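Local coordinates for protein lipolytic enzyme, G-D-S-L family (Bacteroides thetaiotaomicron, PDB 7BR2) that metabolises the drug diltiazem as a gut microbial serine esterase of the SGNH (GDSL) hydrolase family, at residues Lys14-Gly19 against Val82-Phe87; Thr137-Glu142 against Ala186-Leu191; Gly212-Ala217 against Tyr272-Ile277; Lys241-Ala246 against Ser252-Ile257; Lys380-Ala385 against Ile391-Glu396. All coordinates share one frame; numbering follows the deposited sequence.

Overall arrangement
Contacts 1, 2 and 3 lie in the hydrolase part of the chain. Contact 1 sits on the central strand of the parallel sheet. It meets contact 2 directly, Thr86 OG1 lying 3.1 Å from Thr137 CA. Contact 2 packs against contact 3 where Ile187 CD1 reaches Val215 CG1 at 4.0 Å, joining helices 181-194 and 210-223. The probable catalytic triad, Ser28, Asp204 and His207, belongs to this same part: Ser28 follows strand 21-26, while Asp204 and His207 precede helix 210-223. Contacts 4 and 5 lie far out on opposite sides of the chain's centre, about 68 Å apart between centres.

Contact 1 of 5, residues Lys14-Gly19 against Val82-Phe87; sequences KPFKEG and VLMVTF
Phe16 sets the edge of its ring against Val82, with Met84 coming in obliquely beside it. Ring atom CE1 meets the CG1 methyl of Val82 at 3.8 Å, near the ring plane, so the valine stands at an edge and not over a face. The terminal methyl of Met84 brings its CE to 3.7 Å from Phe16 CZ. The methionine chain is bent twice, at chi2 and chi3, which folds that methyl back to the ring; its SD lies 5.5 Å from the ring centroid and 84° off the normal, an edgewise Met-aromatic contact. All three residues are buried. Strand 82-85 is the middle strand of the five-stranded parallel sheet, order 2-1-3-4-5, of the alpha/beta SGNH hydrolase fold, and the loop 14-19 leads into its neighbour, strand 21-26. Phe16 thus fills the corner where the incoming chain reaches the sheet, with Ala22 of strand 21-26 touching it as well. The ring of Tyr43 meets that of Phe16 with planes about 35° apart, and its hydroxyl is hydrogen-bonded to Phe16 N. An alanine here is likely to open a gap beside Val82 CG1 and leave the Met84 methyl free to swing, since the ring that both touch would be gone. The loose side is the rest of the loop: the side chains of Lys14, Lys17 and Glu18 are exposed and make no contact with the strand.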
# COMPACT_ATOMS: atom_id res chain seq x y z
N LYS A 14 6.49 -11.13 9.25
CA LYS A 14 6.12 -10.63 10.56
C LYS A 14 5.56 -9.21 10.45
O LYS A 14 6.04 -8.43 9.63
CB LYS A 14 7.30 -10.62 11.53
CG LYS A 14 7.47 -11.88 12.35
CD LYS A 14 8.72 -11.75 13.19
CE LYS A 14 10.01 -11.88 12.39
NZ LYS A 14 11.20 -11.83 13.28
N PRO A 15 4.56 -8.87 11.26
CA PRO A 15 4.04 -7.50 11.23
C PRO A 15 5.09 -6.49 11.68
O PRO A 15 6.05 -6.82 12.38
CB PRO A 15 2.87 -7.53 12.23
CG PRO A 15 3.08 -8.79 13.04
CD PRO A 15 3.78 -9.75 12.15
N PHE A 16 4.91 -5.24 11.26
CA PHE A 16 5.75 -4.18 11.79
C PHE A 16 5.35 -3.87 13.23
O PHE A 16 4.19 -4.03 13.62
CB PHE A 16 5.62 -2.92 10.91
CG PHE A 16 5.89 -3.16 9.43
CD1 PHE A 16 6.94 -3.97 9.02
CD2 PHE A 16 5.08 -2.59 8.45
CE1 PHE A 16 7.19 -4.19 7.67
CE2 PHE A 16 5.33 -2.80 7.09
CZ PHE A 16 6.38 -3.61 6.70
N LYS A 17 6.31 -3.42 14.03
CA LYS A 17 6.07 -3.08 15.44
C LYS A 17 6.57 -1.66 15.71
O LYS A 17 7.18 -1.02 14.84
CB LYS A 17 6.73 -4.08 16.40
CG LYS A 17 8.25 -4.00 16.44
CD LYS A 17 8.84 -5.03 17.41
CE LYS A 17 10.39 -5.01 17.43
NZ LYS A 17 10.96 -3.74 17.99
N GLU A 18 6.31 -1.15 16.92
CA GLU A 18 6.61 0.25 17.24
C GLU A 18 8.05 0.59 16.91
O GLU A 18 8.97 -0.16 17.23
CB GLU A 18 6.32 0.54 18.71
CG GLU A 18 6.59 2.00 19.12
CD GLU A 18 7.97 2.24 19.74
OE1 GLU A 18 8.54 3.34 19.55
OE2 GLU A 18 8.51 1.33 20.40
N GLY A 19 8.24 1.72 16.23
CA GLY A 19 9.58 2.19 15.92
C GLY A 19 10.20 1.62 14.66
O GLY A 19 11.35 1.98 14.35
N VAL A 82 13.28 -2.97 8.58
CA VAL A 82 12.68 -3.97 7.70
C VAL A 82 12.80 -3.46 6.27
O VAL A 82 12.33 -2.36 5.96
CB VAL A 82 11.21 -4.25 8.05
CG1 VAL A 82 10.71 -5.46 7.29
CG2 VAL A 82 11.04 -4.48 9.56
N LEU A 83 13.36 -4.29 5.39
CA LEU A 83 13.61 -3.92 3.99
C LEU A 83 12.88 -4.90 3.09
O LEU A 83 13.13 -6.10 3.14
CB LEU A 83 15.11 -3.92 3.67
CG LEU A 83 15.54 -3.66 2.22
CD1 LEU A 83 15.13 -2.29 1.76
CD2 LEU A 83 17.04 -3.85 2.04
N MET A 84 11.93 -4.39 2.31
CA MET A 84 11.24 -5.17 1.29
C MET A 84 11.90 -4.93 -0.06
O MET A 84 12.23 -3.79 -0.40
CB MET A 84 9.75 -4.82 1.25
CG MET A 84 8.91 -5.55 2.30
SD MET A 84 9.36 -5.23 4.03
CE MET A 84 9.06 -3.46 4.18
N VAL A 85 12.11 -6.00 -0.83
CA VAL A 85 12.86 -5.95 -2.08
C VAL A 85 12.00 -6.57 -3.19
O VAL A 85 11.59 -7.73 -3.09
CB VAL A 85 14.21 -6.68 -1.97
CG1 VAL A 85 14.99 -6.60 -3.27
CG2 VAL A 85 15.04 -6.13 -0.80
N THR A 86 11.68 -5.77 -4.21
CA THR A 86 10.89 -6.23 -5.36
C THR A 86 11.50 -5.68 -6.64
O THR A 86 11.96 -4.53 -6.68
CB THR A 86 9.42 -5.80 -5.24
OG1 THR A 86 8.67 -6.41 -6.30
CG2 THR A 86 9.27 -4.27 -5.32
N PHE A 87 11.52 -6.51 -7.68
CA PHE A 87 12.11 -6.13 -8.96
C PHE A 87 11.70 -7.17 -9.99
O PHE A 87 11.07 -8.18 -9.67
CB PHE A 87 13.64 -6.03 -8.88
CG PHE A 87 14.32 -7.35 -8.67
CD1 PHE A 87 14.24 -7.99 -7.44
CD2 PHE A 87 15.03 -7.96 -9.69
CE1 PHE A 87 14.86 -9.21 -7.24
CE2 PHE A 87 15.65 -9.17 -9.50
CZ PHE A 87 15.57 -9.80 -8.27

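Contact 2 of 5, residues Thr137-Glu142 against Ala186-Leu191; sequences TSPYDE and AINQEL
Asp141 lays its carboxylate flat on the side-chain amide of Asn188, the two planes only 5° apart. The groups arrive from opposite directions and overlap through one oxygen: OD2 of Asp141 is 3.5 Å from CG of Asn188 and 3.4 Å from its ND2. The angle at ND2 is too poor for a hydrogen bond, as expected where planes stack. With its CG opposite the backbone N (chi1 -170°), Asp141 reaches out from the loop toward helix 181-194, while Asn188 leans out to meet it. Pro139 adds a lighter touch, its CG 4.4 Å from Asn188 ND2. The contact joins the loop after strand 131-136 to a helix of the SGNH hydrolase fold, and both polar groups are buried. Their hydrogen bonds go elsewhere: Asp141 OD2 takes one from the hydroxyl of Thr199, OD1 takes those of the backbone N-H groups of Thr143 and Ala144, and Asn188 OD1 accepts from Leu200 N. The chemistry is therefore that of a polar stack whose members have their hydrogen bonds with outside partners, and the carboxylate charge is probably eased by its own donors more than by the amide lying against it.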
# COMPACT_ATOMS: atom_id res chain seq x y z
N THR A 137 7.34 -9.26 -7.29
CA THR A 137 6.64 -8.14 -7.92
C THR A 137 5.26 -8.54 -8.43
O THR A 137 4.99 -9.70 -8.77
CB THR A 137 7.45 -7.58 -9.09
OG1 THR A 137 6.66 -6.59 -9.76
CG2 THR A 137 7.81 -8.68 -10.07
N SER A 138 4.37 -7.54 -8.48
CA SER A 138 3.11 -7.66 -9.19
C SER A 138 3.38 -8.05 -10.65
O SER A 138 4.46 -7.80 -11.18
CB SER A 138 2.34 -6.34 -9.10
OG SER A 138 3.14 -5.24 -9.49
N PRO A 139 2.40 -8.66 -11.32
CA PRO A 139 2.69 -9.31 -12.61
C PRO A 139 2.49 -8.40 -13.81
O PRO A 139 1.83 -7.36 -13.75
CB PRO A 139 1.67 -10.45 -12.62
CG PRO A 139 0.46 -9.84 -11.95
CD PRO A 139 1.00 -8.89 -10.90
N TYR A 140 3.07 -8.83 -14.93
CA TYR A 140 2.69 -8.31 -16.24
C TYR A 140 1.46 -9.07 -16.72
O TYR A 140 1.50 -10.30 -16.87
CB TYR A 140 3.84 -8.46 -17.24
CG TYR A 140 3.49 -7.97 -18.63
CD1 TYR A 140 3.52 -6.62 -18.94
CD2 TYR A 140 3.12 -8.86 -19.63
CE1 TYR A 140 3.19 -6.17 -20.21
CE2 TYR A 140 2.80 -8.42 -20.91
CZ TYR A 140 2.83 -7.07 -21.19
OH TYR A 140 2.51 -6.63 -22.46
N ASP A 141 0.35 -8.36 -16.93
CA ASP A 141 -0.92 -9.01 -17.23
C ASP A 141 -0.97 -9.37 -18.72
O ASP A 141 -1.29 -8.52 -19.56
CB ASP A 141 -2.09 -8.12 -16.87
CG ASP A 141 -3.41 -8.84 -16.95
OD1 ASP A 141 -3.44 -10.00 -17.42
OD2 ASP A 141 -4.43 -8.22 -16.58
N GLU A 142 -0.74 -10.64 -19.03
CA GLU A 142 -0.72 -11.13 -20.41
C GLU A 142 -2.09 -11.48 -20.96
O GLU A 142 -2.25 -11.55 -22.18
CB GLU A 142 0.17 -12.38 -20.47
CG GLU A 142 1.62 -12.16 -20.14
CD GLU A 142 2.41 -13.46 -20.07
OE1 GLU A 142 1.80 -14.55 -20.22
OE2 GLU A 142 3.65 -13.41 -19.97
N ALA A 186 -4.14 -14.58 -10.38
CA ALA A 186 -5.38 -15.30 -10.10
C ALA A 186 -6.58 -14.35 -10.11
O ALA A 186 -7.62 -14.64 -10.72
CB ALA A 186 -5.27 -16.03 -8.76
N ILE A 187 -6.44 -13.20 -9.44
CA ILE A 187 -7.52 -12.22 -9.43
C ILE A 187 -7.78 -11.72 -10.85
O ILE A 187 -8.93 -11.46 -11.23
CB ILE A 187 -7.20 -11.06 -8.48
CG1 ILE A 187 -7.13 -11.54 -7.04
CG2 ILE A 187 -8.23 -9.94 -8.63
CD1 ILE A 187 -6.22 -10.69 -6.17
N ASN A 188 -6.71 -11.52 -11.62
CA ASN A 188 -6.87 -11.10 -13.01
C ASN A 188 -7.71 -12.11 -13.78
O ASN A 188 -8.63 -11.72 -14.51
CB ASN A 188 -5.50 -10.89 -13.66
CG ASN A 188 -4.90 -9.52 -13.34
OD1 ASN A 188 -5.60 -8.60 -12.92
ND2 ASN A 188 -3.60 -9.39 -13.54
N GLN A 189 -7.42 -13.40 -13.63
CA GLN A 189 -8.20 -14.43 -14.31
C GLN A 189 -9.66 -14.33 -13.91
O GLN A 189 -10.58 -14.29 -14.75
CB GLN A 189 -7.69 -15.83 -13.94
CG GLN A 189 -6.20 -16.14 -14.09
CD GLN A 189 -5.68 -16.12 -15.53
OE1 GLN A 189 -5.94 -15.21 -16.31
NE2 GLN A 189 -4.90 -17.16 -15.87
N GLU A 190 -9.88 -14.24 -12.59
CA GLU A 190 -11.22 -14.32 -12.03
C GLU A 190 -12.08 -13.14 -12.48
O GLU A 190 -13.26 -13.32 -12.82
CB GLU A 190 -11.08 -14.43 -10.52
CG GLU A 190 -12.35 -14.69 -9.75
CD GLU A 190 -12.10 -14.67 -8.25
OE1 GLU A 190 -10.91 -14.49 -7.86
OE2 GLU A 190 -13.06 -14.83 -7.46
N LEU A 191 -11.53 -11.93 -12.49
CA LEU A 191 -12.33 -10.79 -12.93
C LEU A 191 -12.32 -10.62 -14.44
O LEU A 191 -13.20 -9.92 -14.98
CB LEU A 191 -11.86 -9.50 -12.26
CG LEU A 191 -12.13 -9.47 -10.75
CD1 LEU A 191 -11.63 -8.17 -10.13
CD2 LEU A 191 -13.61 -9.75 -10.39

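Contact 3 of 5, residues Gly212-Ala217 against Tyr272-Ile277; sequences GHMVMA and YPLDTI
Met214 and Tyr272 point at each other from opposite directions, the thioether of the helix meeting the phenol end of the loop residue. Met214 SD is 3.6 Å from Tyr272 OH, and the methionine CE lies 3.9 Å from Tyr272 CE2. The sulfur stands 5.0 Å from the ring centroid and 63° off the normal, an oblique Met-aromatic contact. Bends at chi2 (49°) and chi3 turn the methyl toward the tyrosine. Within segment 272-277 the ring is also framed by its neighbours: Pro273 CD sits above one face near the rim, and Leu274 CD2 lies in plane at the edge. The same leucine methyl touches Met214 CG at 4.4 Å, so the methionine is met by two side chains. Farther along, Asp275 OD1 accepts the N-H of Ile277 in an Asx turn, and its other oxygen forms a salt bridge with Arg279. The contact packs helix 210-223 of the hydrolase fold against the loop that leads to helix 296-300, with Phe38 of helix 35-46 beside it. Because the tyrosine hydroxyl gives its proton to the backbone O of Phe38, its closeness to the sulfur is best read as buried van der Waals and Met-aromatic packing.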
# COMPACT_ATOMS: atom_id res chain seq x y z
N GLY A 212 -5.24 -1.55 -8.02
CA GLY A 212 -4.19 -2.56 -7.98
C GLY A 212 -3.27 -2.38 -6.79
O GLY A 212 -2.90 -3.36 -6.13
N HIS A 213 -2.91 -1.13 -6.49
CA HIS A 213 -2.05 -0.87 -5.34
C HIS A 213 -2.77 -1.18 -4.04
O HIS A 213 -2.14 -1.65 -3.08
CB HIS A 213 -1.54 0.57 -5.39
CG HIS A 213 -0.39 0.75 -6.32
ND1 HIS A 213 0.90 0.44 -5.97
CD2 HIS A 213 -0.35 1.13 -7.62
CE1 HIS A 213 1.70 0.64 -7.00
NE2 HIS A 213 0.97 1.06 -8.02
N MET A 214 -4.09 -0.98 -3.99
CA MET A 214 -4.81 -1.34 -2.78
C MET A 214 -4.90 -2.86 -2.65
O MET A 214 -4.82 -3.38 -1.53
CB MET A 214 -6.19 -0.70 -2.77
CG MET A 214 -6.90 -0.77 -1.43
SD MET A 214 -5.88 -0.26 -0.03
CE MET A 214 -6.12 -1.64 1.08
N VAL A 215 -5.02 -3.58 -3.76
CA VAL A 215 -4.96 -5.04 -3.70
C VAL A 215 -3.59 -5.49 -3.23
O VAL A 215 -3.47 -6.43 -2.44
CB VAL A 215 -5.34 -5.65 -5.07
CG1 VAL A 215 -4.94 -7.11 -5.12
CG2 VAL A 215 -6.84 -5.52 -5.30
N MET A 216 -2.54 -4.83 -3.71
CA MET A 216 -1.20 -5.17 -3.27
C MET A 216 -1.04 -4.93 -1.77
O MET A 216 -0.44 -5.75 -1.06
CB MET A 216 -0.17 -4.35 -4.05
CG MET A 216 -0.02 -4.78 -5.48
SD MET A 216 0.92 -3.62 -6.50
CE MET A 216 2.60 -4.01 -5.99
N ALA A 217 -1.58 -3.81 -1.28
CA ALA A 217 -1.54 -3.54 0.15
C ALA A 217 -2.31 -4.61 0.90
O ALA A 217 -1.83 -5.12 1.93
CB ALA A 217 -2.11 -2.15 0.43
N TYR A 272 -10.75 1.39 8.28
CA TYR A 272 -9.83 1.68 7.20
C TYR A 272 -10.51 2.58 6.19
O TYR A 272 -11.58 2.22 5.68
CB TYR A 272 -9.36 0.41 6.51
CG TYR A 272 -8.23 0.70 5.56
CD1 TYR A 272 -6.91 0.77 6.01
CD2 TYR A 272 -8.48 0.95 4.21
CE1 TYR A 272 -5.87 1.04 5.15
CE2 TYR A 272 -7.44 1.23 3.34
CZ TYR A 272 -6.14 1.28 3.81
OH TYR A 272 -5.10 1.55 2.94
N PRO A 273 -9.97 3.76 5.90
CA PRO A 273 -10.61 4.67 4.95
C PRO A 273 -10.14 4.42 3.53
O PRO A 273 -8.97 4.15 3.26
CB PRO A 273 -10.18 6.05 5.47
CG PRO A 273 -8.86 5.80 6.07
CD PRO A 273 -8.84 4.38 6.61
N LEU A 274 -11.10 4.51 2.60
CA LEU A 274 -10.88 4.21 1.19
C LEU A 274 -11.12 5.47 0.37
O LEU A 274 -12.19 6.08 0.46
CB LEU A 274 -11.79 3.08 0.72
CG LEU A 274 -11.47 1.74 1.38
CD1 LEU A 274 -12.57 0.71 1.18
CD2 LEU A 274 -10.12 1.19 0.91
N ASP A 275 -10.12 5.86 -0.39
CA ASP A 275 -10.26 6.99 -1.30
C ASP A 275 -11.11 6.56 -2.50
O ASP A 275 -10.82 5.54 -3.14
CB ASP A 275 -8.88 7.45 -1.75
CG ASP A 275 -8.87 8.88 -2.24
OD1 ASP A 275 -9.96 9.44 -2.49
OD2 ASP A 275 -7.75 9.43 -2.38
N THR A 276 -12.15 7.33 -2.81
CA THR A 276 -13.03 7.01 -3.93
C THR A 276 -12.66 7.75 -5.19
O THR A 276 -13.30 7.54 -6.23
CB THR A 276 -14.49 7.33 -3.58
OG1 THR A 276 -14.63 8.73 -3.36
CG2 THR A 276 -14.92 6.58 -2.36
N ILE A 277 -11.62 8.59 -5.15
CA ILE A 277 -11.18 9.38 -6.29
C ILE A 277 -10.10 8.61 -7.03
O ILE A 277 -9.17 8.07 -6.42
CB ILE A 277 -10.65 10.76 -5.83
CG1 ILE A 277 -11.73 11.56 -5.10
CG2 ILE A 277 -10.12 11.55 -7.02
CD1 ILE A 277 -12.94 11.86 -5.94

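Contact 4 of 5, residues Lys241-Ala246 against Ser252-Ile257; sequences KQAVKA and SNIKKI
A bend at chi3 (41°) in an otherwise extended chain swings the end of Lys241 over the backbone of Ile254, while in Ile254 the CG1 branch lies opposite its own carbonyl carbon (chi1 -50°) and runs on straight to CD1. The lysine CE thereby comes within 3.1 Å of Ile254 O; NZ is 3.4 Å from that oxygen, but at an angle too poor for a hydrogen bond. Ile254 CD1 rests against the peptide between Gln242 and Ala243, 3.5 Å from Ala243 N, and Ile254 CB lies 3.6 Å from Lys241 O. Lys256 lies across the lysine chain, its CD 4.1 Å from Lys241 CG, and its NZ is hydrogen-bonded to Ala238 O. The contact brings the start of strand 242-247, an outer strand of the mixed sheet, against strand 249-257, an outer strand of the antiparallel one; in the former, Val244 and Lys245 form a classic beta bulge opposite Glu235. With an alanine at Lys241, Ile254 O and the aliphatic part of Lys256 would probably lose the chain that shields them. Lys241 NZ and Lys255 NZ stand 4.1 Å apart, so two like charges share this surface patch, and their repulsion is probably tempered by solvent and by the carbonyl of Ile254.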
# COMPACT_ATOMS: atom_id res chain seq x y z
N LYS A 241 -29.54 -5.34 28.34
CA LYS A 241 -28.83 -4.08 28.60
C LYS A 241 -27.37 -4.28 29.00
O LYS A 241 -26.79 -3.42 29.67
CB LYS A 241 -29.59 -3.24 29.64
CG LYS A 241 -30.74 -2.45 29.03
CD LYS A 241 -31.17 -1.35 29.97
CE LYS A 241 -29.94 -0.70 30.60
NZ LYS A 241 -30.23 0.30 31.66
N GLN A 242 -26.76 -5.40 28.64
CA GLN A 242 -25.32 -5.54 28.78
C GLN A 242 -24.75 -5.95 27.43
O GLN A 242 -25.48 -6.38 26.53
CB GLN A 242 -24.93 -6.56 29.87
CG GLN A 242 -24.52 -5.90 31.21
CD GLN A 242 -23.32 -6.56 31.90
OE1 GLN A 242 -23.36 -6.87 33.10
NE2 GLN A 242 -22.24 -6.76 31.15
N ALA A 243 -23.45 -5.76 27.26
CA ALA A 243 -22.83 -6.11 26.00
C ALA A 243 -22.49 -7.59 25.99
O ALA A 243 -21.84 -8.08 26.91
CB ALA A 243 -21.56 -5.28 25.77
N VAL A 244 -22.95 -8.29 24.96
CA VAL A 244 -22.60 -9.70 24.82
C VAL A 244 -21.20 -9.84 24.27
O VAL A 244 -20.44 -10.73 24.67
CB VAL A 244 -23.63 -10.43 23.94
CG1 VAL A 244 -23.18 -11.87 23.66
CG2 VAL A 244 -25.00 -10.43 24.61
N LYS A 245 -20.82 -8.95 23.36
CA LYS A 245 -19.51 -9.02 22.73
C LYS A 245 -18.93 -7.61 22.66
O LYS A 245 -19.62 -6.67 22.25
CB LYS A 245 -19.64 -9.62 21.32
CG LYS A 245 -18.49 -10.46 20.83
CD LYS A 245 -18.85 -11.06 19.47
CE LYS A 245 -19.01 -12.57 19.53
NZ LYS A 245 -19.17 -13.16 18.16
N ALA A 246 -17.66 -7.48 23.05
CA ALA A 246 -16.98 -6.19 22.99
C ALA A 246 -15.51 -6.46 22.63
O ALA A 246 -14.59 -6.28 23.42
CB ALA A 246 -17.11 -5.43 24.31
N SER A 252 -20.25 0.66 27.05
CA SER A 252 -20.70 1.05 28.38
C SER A 252 -21.92 1.95 28.25
O SER A 252 -22.35 2.29 27.14
CB SER A 252 -19.57 1.72 29.18
OG SER A 252 -19.19 2.96 28.61
N ASN A 253 -22.50 2.32 29.39
CA ASN A 253 -23.67 3.19 29.46
C ASN A 253 -24.79 2.77 28.51
O ASN A 253 -25.43 3.60 27.86
CB ASN A 253 -23.24 4.63 29.16
CG ASN A 253 -24.25 5.65 29.64
OD1 ASN A 253 -25.25 5.32 30.26
ND2 ASN A 253 -23.99 6.91 29.33
N ILE A 254 -25.07 1.47 28.48
CA ILE A 254 -26.23 0.98 27.74
C ILE A 254 -27.49 1.49 28.43
O ILE A 254 -27.70 1.26 29.63
CB ILE A 254 -26.22 -0.54 27.65
CG1 ILE A 254 -24.85 -1.03 27.16
CG2 ILE A 254 -27.35 -1.04 26.77
CD1 ILE A 254 -24.77 -2.51 26.90
N LYS A 255 -28.32 2.21 27.68
CA LYS A 255 -29.54 2.78 28.22
C LYS A 255 -30.68 2.52 27.25
O LYS A 255 -30.49 2.48 26.03
CB LYS A 255 -29.37 4.28 28.46
CG LYS A 255 -28.40 4.60 29.58
CD LYS A 255 -28.90 4.10 30.93
CE LYS A 255 -27.91 4.42 32.06
NZ LYS A 255 -27.85 3.34 33.10
N LYS A 256 -31.88 2.36 27.81
CA LYS A 256 -33.10 2.14 27.04
C LYS A 256 -34.11 3.20 27.43
O LYS A 256 -34.40 3.39 28.62
CB LYS A 256 -33.68 0.75 27.28
CG LYS A 256 -33.81 -0.05 26.01
CD LYS A 256 -33.70 -1.53 26.31
CE LYS A 256 -35.02 -2.25 26.10
NZ LYS A 256 -35.22 -3.38 27.07
N ILE A 257 -34.62 3.93 26.44
CA ILE A 257 -35.55 5.02 26.66
C ILE A 257 -36.74 4.77 25.72
O ILE A 257 -36.61 4.94 24.50
CB ILE A 257 -34.90 6.39 26.41
CG1 ILE A 257 -33.70 6.61 27.34
CG2 ILE A 257 -35.87 7.52 26.61
CD1 ILE A 257 -32.58 7.48 26.75

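Contact 5 of 5, residues Lys380-Ala385 against Ile391-Glu396; sequences KGLLFA and IEVMDE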
# COMPACT_ATOMS: atom_id res chain seq x y z
N LYS A 380 27.93 10.59 -13.79
CA LYS A 380 28.80 11.72 -14.08
C LYS A 380 29.77 12.01 -12.96
O LYS A 380 30.47 13.04 -13.01
CB LYS A 380 27.99 12.97 -14.41
CG LYS A 380 27.02 12.78 -15.57
CD LYS A 380 27.82 12.75 -16.88
CE LYS A 380 26.90 12.88 -18.09
NZ LYS A 380 26.43 11.53 -18.52
N GLY A 381 29.90 11.11 -11.99
CA GLY A 381 30.80 11.35 -10.87
C GLY A 381 30.37 12.51 -9.99
O GLY A 381 31.21 13.16 -9.36
N LEU A 382 29.06 12.77 -9.92
CA LEU A 382 28.56 13.93 -9.19
C LEU A 382 27.45 13.54 -8.22
O LEU A 382 26.66 14.40 -7.81
CB LEU A 382 28.07 14.99 -10.17
CG LEU A 382 29.21 15.71 -10.91
CD1 LEU A 382 28.72 16.44 -12.14
CD2 LEU A 382 29.91 16.67 -9.95
N LEU A 383 27.40 12.28 -7.80
CA LEU A 383 26.39 11.84 -6.85
C LEU A 383 26.45 12.70 -5.59
O LEU A 383 27.50 12.80 -4.95
CB LEU A 383 26.62 10.36 -6.51
CG LEU A 383 25.64 9.77 -5.49
CD1 LEU A 383 24.19 9.85 -6.01
CD2 LEU A 383 25.99 8.33 -5.15
N PHE A 384 25.33 13.34 -5.26
CA PHE A 384 25.19 14.19 -4.08
C PHE A 384 26.12 15.41 -4.11
O PHE A 384 26.36 16.04 -3.08
CB PHE A 384 25.42 13.39 -2.78
CG PHE A 384 24.41 12.29 -2.54
CD1 PHE A 384 23.07 12.47 -2.89
CD2 PHE A 384 24.82 11.07 -2.03
CE1 PHE A 384 22.14 11.44 -2.66
CE2 PHE A 384 23.88 10.03 -1.81
CZ PHE A 384 22.55 10.22 -2.13
N ALA A 385 26.65 15.75 -5.29
CA ALA A 385 27.49 16.94 -5.40
C ALA A 385 26.70 18.20 -5.04
O ALA A 385 27.13 18.99 -4.20
CB ALA A 385 28.08 17.05 -6.81
N ILE A 391 25.25 21.59 -11.54
CA ILE A 391 24.43 22.44 -12.40
C ILE A 391 24.98 22.48 -13.81
O ILE A 391 24.23 22.43 -14.79
CB ILE A 391 24.32 23.86 -11.81
CG1 ILE A 391 23.61 23.83 -10.45
CG2 ILE A 391 23.61 24.80 -12.79
CD1 ILE A 391 23.71 25.15 -9.67
N GLU A 392 26.31 22.59 -13.94
CA GLU A 392 26.93 22.71 -15.25
C GLU A 392 26.72 21.45 -16.07
O GLU A 392 26.38 21.52 -17.26
CB GLU A 392 28.43 23.01 -15.09
CG GLU A 392 28.71 24.49 -14.91
CD GLU A 392 30.10 24.77 -14.38
OE1 GLU A 392 30.90 23.82 -14.24
OE2 GLU A 392 30.39 25.96 -14.10
N VAL A 393 26.95 20.27 -15.47
CA VAL A 393 26.80 19.03 -16.22
C VAL A 393 25.34 18.79 -16.59
O VAL A 393 25.02 18.37 -17.72
CB VAL A 393 27.42 17.86 -15.44
CG1 VAL A 393 27.00 16.54 -16.02
CG2 VAL A 393 28.95 17.98 -15.45
N MET A 394 24.43 19.07 -15.67
CA MET A 394 23.01 18.94 -16.00
C MET A 394 22.64 19.85 -17.16
O MET A 394 21.90 19.44 -18.07
CB MET A 394 22.14 19.23 -14.78
CG MET A 394 20.66 19.32 -15.15
SD MET A 394 19.62 19.67 -13.74
CE MET A 394 19.55 18.08 -12.96
N ASP A 395 23.10 21.10 -17.13
CA ASP A 395 22.81 22.02 -18.22
C ASP A 395 23.39 21.51 -19.53
O ASP A 395 22.78 21.66 -20.59
CB ASP A 395 23.36 23.41 -17.91
CG ASP A 395 22.54 24.14 -16.87
OD1 ASP A 395 21.40 23.72 -16.60
OD2 ASP A 395 23.03 25.16 -16.35
N GLU A 396 24.59 20.93 -19.48
CA GLU A 396 25.21 20.37 -20.67
C GLU A 396 24.43 19.19 -21.22
O GLU A 396 24.65 18.81 -22.37
CB GLU A 396 26.63 19.89 -20.36
CG GLU A 396 27.64 20.98 -20.14
CD GLU A 396 28.87 20.45 -19.42
OE1 GLU A 396 28.99 19.20 -19.30
OE2 GLU A 396 29.72 21.28 -19.00
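Leu382 and Val393 meet through aliphatic branches, with no flat group between them; the one aromatic ring of these segments, Phe384, turns elsewhere and has the CD1 methyl of Leu383 over the centre of one face, 4.0 Å above the plane, with Tyr369 of helix 344-377 also touching the side chain. The two methyls of Val393 are divided between two residues of the loop. CG2 faces Leu382, whose CD1 comes to 3.7 Å of it and to 3.8 Å of Val393 CB. CG1 lies against the aliphatic part of Lys380, nearest to its CG at 3.8 Å, where the lysine chain, bent at chi2 (-74°), slants across the valine. Lys380 itself is exposed, so this side of the valine lies at the surface, while Leu382 is buried. The loop connects helices 344-377 and 388-397. The first ends in a Schellman motif with Gly381 at the C-prime position: Leu382 N bonds to Phe377 O and Gly381 N to Gln378 O. A type II beta turn from Leu382 to Ala385 follows, closed by Ala385 N to Leu382 O at 2.9 Å. Lys380 and Leu382, on either side of Gly381 in the chain, both direct their side chains toward helix 388-397. Elsewhere on that helix, Met394 touches Phe377 and Tyr411, and Asp395 forms a salt bridge with Arg408.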